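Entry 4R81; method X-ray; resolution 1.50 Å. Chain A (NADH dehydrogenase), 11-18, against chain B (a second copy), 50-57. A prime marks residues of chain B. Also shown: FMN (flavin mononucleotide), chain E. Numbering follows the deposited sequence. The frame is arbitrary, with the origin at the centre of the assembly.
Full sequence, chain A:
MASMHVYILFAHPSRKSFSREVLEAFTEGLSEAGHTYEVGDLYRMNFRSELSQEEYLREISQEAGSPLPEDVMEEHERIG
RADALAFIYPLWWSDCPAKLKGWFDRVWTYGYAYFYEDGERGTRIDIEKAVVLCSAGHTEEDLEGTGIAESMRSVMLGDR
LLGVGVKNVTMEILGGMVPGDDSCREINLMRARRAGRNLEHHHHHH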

# COMPACT_ATOMS: atom_id res chain seq x y z
N ALA A 11 0.03 3.58 12.83
CA ALA A 11 -0.25 4.44 11.68
C ALA A 11 -1.69 4.93 11.64
O ALA A 11 -2.57 4.23 11.13
CB ALA A 11 0.09 3.68 10.39
N HIS A 12 -1.93 6.14 12.15
CA HIS A 12 -3.26 6.76 12.07
C HIS A 12 -3.15 8.26 12.33
O HIS A 12 -2.47 8.67 13.27
CB HIS A 12 -4.23 6.14 13.08
CG HIS A 12 -5.67 6.37 12.75
ND1 HIS A 12 -6.25 7.62 12.77
CD2 HIS A 12 -6.65 5.51 12.37
CE1 HIS A 12 -7.52 7.53 12.42
NE2 HIS A 12 -7.79 6.25 12.18
N PRO A 13 -3.81 9.08 11.50
CA PRO A 13 -3.68 10.53 11.69
C PRO A 13 -4.41 11.09 12.91
O PRO A 13 -4.04 12.16 13.40
CB PRO A 13 -4.29 11.12 10.40
CG PRO A 13 -5.24 10.06 9.91
CD PRO A 13 -4.58 8.74 10.28
N SER A 14 -5.42 10.39 13.39
CA SER A 14 -6.33 11.00 14.36
C SER A 14 -5.90 10.76 15.79
O SER A 14 -5.45 9.66 16.14
CB SER A 14 -7.75 10.50 14.14
OG SER A 14 -8.67 11.23 14.94
N ARG A 15 -6.04 11.79 16.62
CA ARG A 15 -5.77 11.70 18.05
C ARG A 15 -6.66 10.64 18.69
O ARG A 15 -6.24 9.92 19.59
CB ARG A 15 -6.00 13.06 18.72
CG ARG A 15 -6.30 12.98 20.20
CD ARG A 15 -6.35 14.35 20.85
NE ARG A 15 -5.02 14.90 21.08
CZ ARG A 15 -4.78 16.13 21.51
NH1 ARG A 15 -5.79 16.96 21.75
NH2 ARG A 15 -3.53 16.55 21.69
N LYS A 16 -7.89 10.55 18.20
CA LYS A 16 -8.83 9.56 18.68
C LYS A 16 -9.40 8.76 17.51
O LYS A 16 -9.91 9.32 16.55
CB LYS A 16 -9.96 10.22 19.49
CG LYS A 16 -9.47 10.89 20.77
CD LYS A 16 -10.63 11.39 21.61
CE LYS A 16 -11.12 12.76 21.14
NZ LYS A 16 -10.16 13.85 21.52
N SER A 17 -9.27 7.44 17.60
CA SER A 17 -9.79 6.54 16.58
C SER A 17 -9.85 5.17 17.22
O SER A 17 -9.32 4.96 18.31
CB SER A 17 -8.87 6.48 15.37
OG SER A 17 -7.62 5.90 15.71
N PHE A 18 -10.49 4.23 16.55
CA PHE A 18 -10.52 2.87 17.08
C PHE A 18 -9.12 2.29 17.14
O PHE A 18 -8.77 1.58 18.08
CB PHE A 18 -11.46 1.99 16.27
CG PHE A 18 -11.55 0.58 16.77
CD1 PHE A 18 -12.07 0.30 18.03
CD2 PHE A 18 -11.10 -0.47 15.99
CE1 PHE A 18 -12.15 -1.02 18.49
CE2 PHE A 18 -11.17 -1.78 16.44
CZ PHE A 18 -11.70 -2.05 17.69
N GLU B 50 -0.35 11.79 2.52
CA GLU B 50 -0.95 11.38 3.80
C GLU B 50 -2.34 11.97 4.06
O GLU B 50 -2.51 13.19 4.08
CB GLU B 50 -0.03 11.70 4.98
CG GLU B 50 1.22 10.87 5.04
CD GLU B 50 2.42 11.63 4.54
OE1 GLU B 50 2.23 12.59 3.76
OE2 GLU B 50 3.55 11.28 4.95
N LEU B 51 -3.32 11.10 4.27
CA LEU B 51 -4.64 11.54 4.69
C LEU B 51 -4.48 12.22 6.04
O LEU B 51 -3.91 11.64 6.97
CB LEU B 51 -5.57 10.33 4.83
CG LEU B 51 -7.06 10.61 5.05
CD1 LEU B 51 -7.65 11.13 3.76
CD2 LEU B 51 -7.77 9.33 5.49
N SER B 52 -4.97 13.45 6.16
CA SER B 52 -4.83 14.24 7.38
C SER B 52 -5.92 13.90 8.39
O SER B 52 -6.88 13.21 8.05
CB SER B 52 -4.92 15.73 7.05
OG SER B 52 -6.21 16.06 6.59
N GLN B 53 -5.77 14.39 9.62
CA GLN B 53 -6.83 14.21 10.61
C GLN B 53 -8.15 14.83 10.13
O GLN B 53 -9.21 14.23 10.28
CB GLN B 53 -6.44 14.79 11.97
CG GLN B 53 -7.52 14.53 13.03
CD GLN B 53 -7.15 15.05 14.41
OE1 GLN B 53 -6.79 14.28 15.30
NE2 GLN B 53 -7.26 16.36 14.60
N GLU B 54 -8.08 16.02 9.54
CA GLU B 54 -9.28 16.69 9.05
C GLU B 54 -9.97 15.87 7.97
O GLU B 54 -11.19 15.70 8.00
CB GLU B 54 -8.94 18.07 8.47
CG GLU B 54 -8.83 19.18 9.50
CD GLU B 54 -8.87 20.55 8.87
OE1 GLU B 54 -8.95 20.64 7.62
OE2 GLU B 54 -8.82 21.55 9.62
N GLU B 55 -9.19 15.37 7.01
CA GLU B 55 -9.73 14.58 5.92
C GLU B 55 -10.33 13.27 6.42
O GLU B 55 -11.39 12.84 5.95
CB GLU B 55 -8.63 14.27 4.91
CG GLU B 55 -8.25 15.40 3.97
CD GLU B 55 -7.07 15.00 3.11
OE1 GLU B 55 -6.01 14.68 3.68
OE2 GLU B 55 -7.19 14.97 1.86
N TYR B 56 -9.65 12.64 7.37
CA TYR B 56 -10.12 11.41 7.98
C TYR B 56 -11.48 11.61 8.64
O TYR B 56 -12.39 10.81 8.44
CB TYR B 56 -9.10 10.87 9.00
CG TYR B 56 -9.69 9.85 9.96
CD1 TYR B 56 -9.85 8.53 9.58
CD2 TYR B 56 -10.09 10.23 11.24
CE1 TYR B 56 -10.39 7.60 10.45
CE2 TYR B 56 -10.63 9.31 12.12
CZ TYR B 56 -10.78 8.00 11.72
OH TYR B 56 -11.32 7.10 12.61
N LEU B 57 -11.60 12.67 9.43
CA LEU B 57 -12.87 12.97 10.10
C LEU B 57 -13.98 13.24 9.09
O LEU B 57 -15.13 12.86 9.29
CB LEU B 57 -12.69 14.15 11.06
CG LEU B 57 -11.86 13.83 12.31
CD1 LEU B 57 -11.52 15.09 13.09
CD2 LEU B 57 -12.58 12.84 13.22
N1 FMN E . -12.55 -0.89 5.28
C2 FMN E . -12.41 -2.09 4.60
O2 FMN E . -12.90 -3.11 5.07
N3 FMN E . -11.70 -2.15 3.42
C4 FMN E . -11.14 -1.01 2.89
O4 FMN E . -10.51 -1.08 1.84
C4A FMN E . -11.28 0.21 3.56
N5 FMN E . -10.73 1.37 3.05
C5A FMN E . -10.87 2.56 3.73
C6 FMN E . -10.30 3.73 3.22
C7 FMN E . -10.44 4.94 3.89
C7M FMN E . -9.81 6.19 3.35
C8 FMN E . -11.14 4.98 5.09
C8M FMN E . -11.30 6.29 5.83
C9 FMN E . -11.72 3.82 5.60
C9A FMN E . -11.58 2.60 4.92
N10 FMN E . -12.14 1.44 5.42
C10 FMN E . -11.99 0.25 4.75
C1' FMN E . -12.88 1.45 6.72
C2' FMN E . -11.79 1.50 7.80
O2' FMN E . -11.02 0.32 7.85
C3' FMN E . -12.39 1.86 9.16
O3' FMN E . -12.76 3.23 9.08
C4' FMN E . -11.36 1.67 10.27
O4' FMN E . -11.05 0.31 10.47
C5' FMN E . -11.85 2.26 11.58
O5' FMN E . -10.73 2.30 12.44
P FMN E . -10.16 3.72 12.88
O1P FMN E . -11.21 4.39 13.74
O2P FMN E . -8.89 3.53 13.68
O3P FMN E . -9.92 4.56 11.64

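Glu50′ makes no contact with the chain A stretch. Leu51′ meets it through its backbone: Leu51′ O lies 3.5 Å from Pro13 CB. Ser52′ points away from the chain A stretch and caps the helix that follows, its OG accepting from Glu55′ N at 3.1 Å. In return, Ser52′ N donates to Glu55′ OE1 at 3.0 Å. This reciprocal pair caps the start of the helix. Pro13 packs beside it, with Pro13 CB 3.7 Å from Gln53′ N.

Gln53′ carries the single hydrogen bond between the stretches. Its side chain is extended (chi1 and chi2 both t), which brings OE1 to 2.9 Å from Arg15 N. The N-H...O angle of 172° is nearly straight. An amide oxygen suits a backbone N-H donor. The Arg15 side chain starts sideways and its end leads away.

Glu54′ and Glu55′ do not touch the chain A stretch. Tyr56′, one turn on from Ser52′, is buried, and its CA-to-CB bond points toward that stretch. Its CB lies 4.0 Å from Pro13 CG. The edge of His12 meets its ring face, with centroids 4.5 Å apart and planes at 83°. Ser14 N donates to His12 ND1 at 3.0 Å, leaving NE2 to donate to FMN O3P at 2.8 Å. Tyr56′ OH also donates to FMN O3P, at 3.1 Å, so the phosphate joins both chains. Leu57′ adds little.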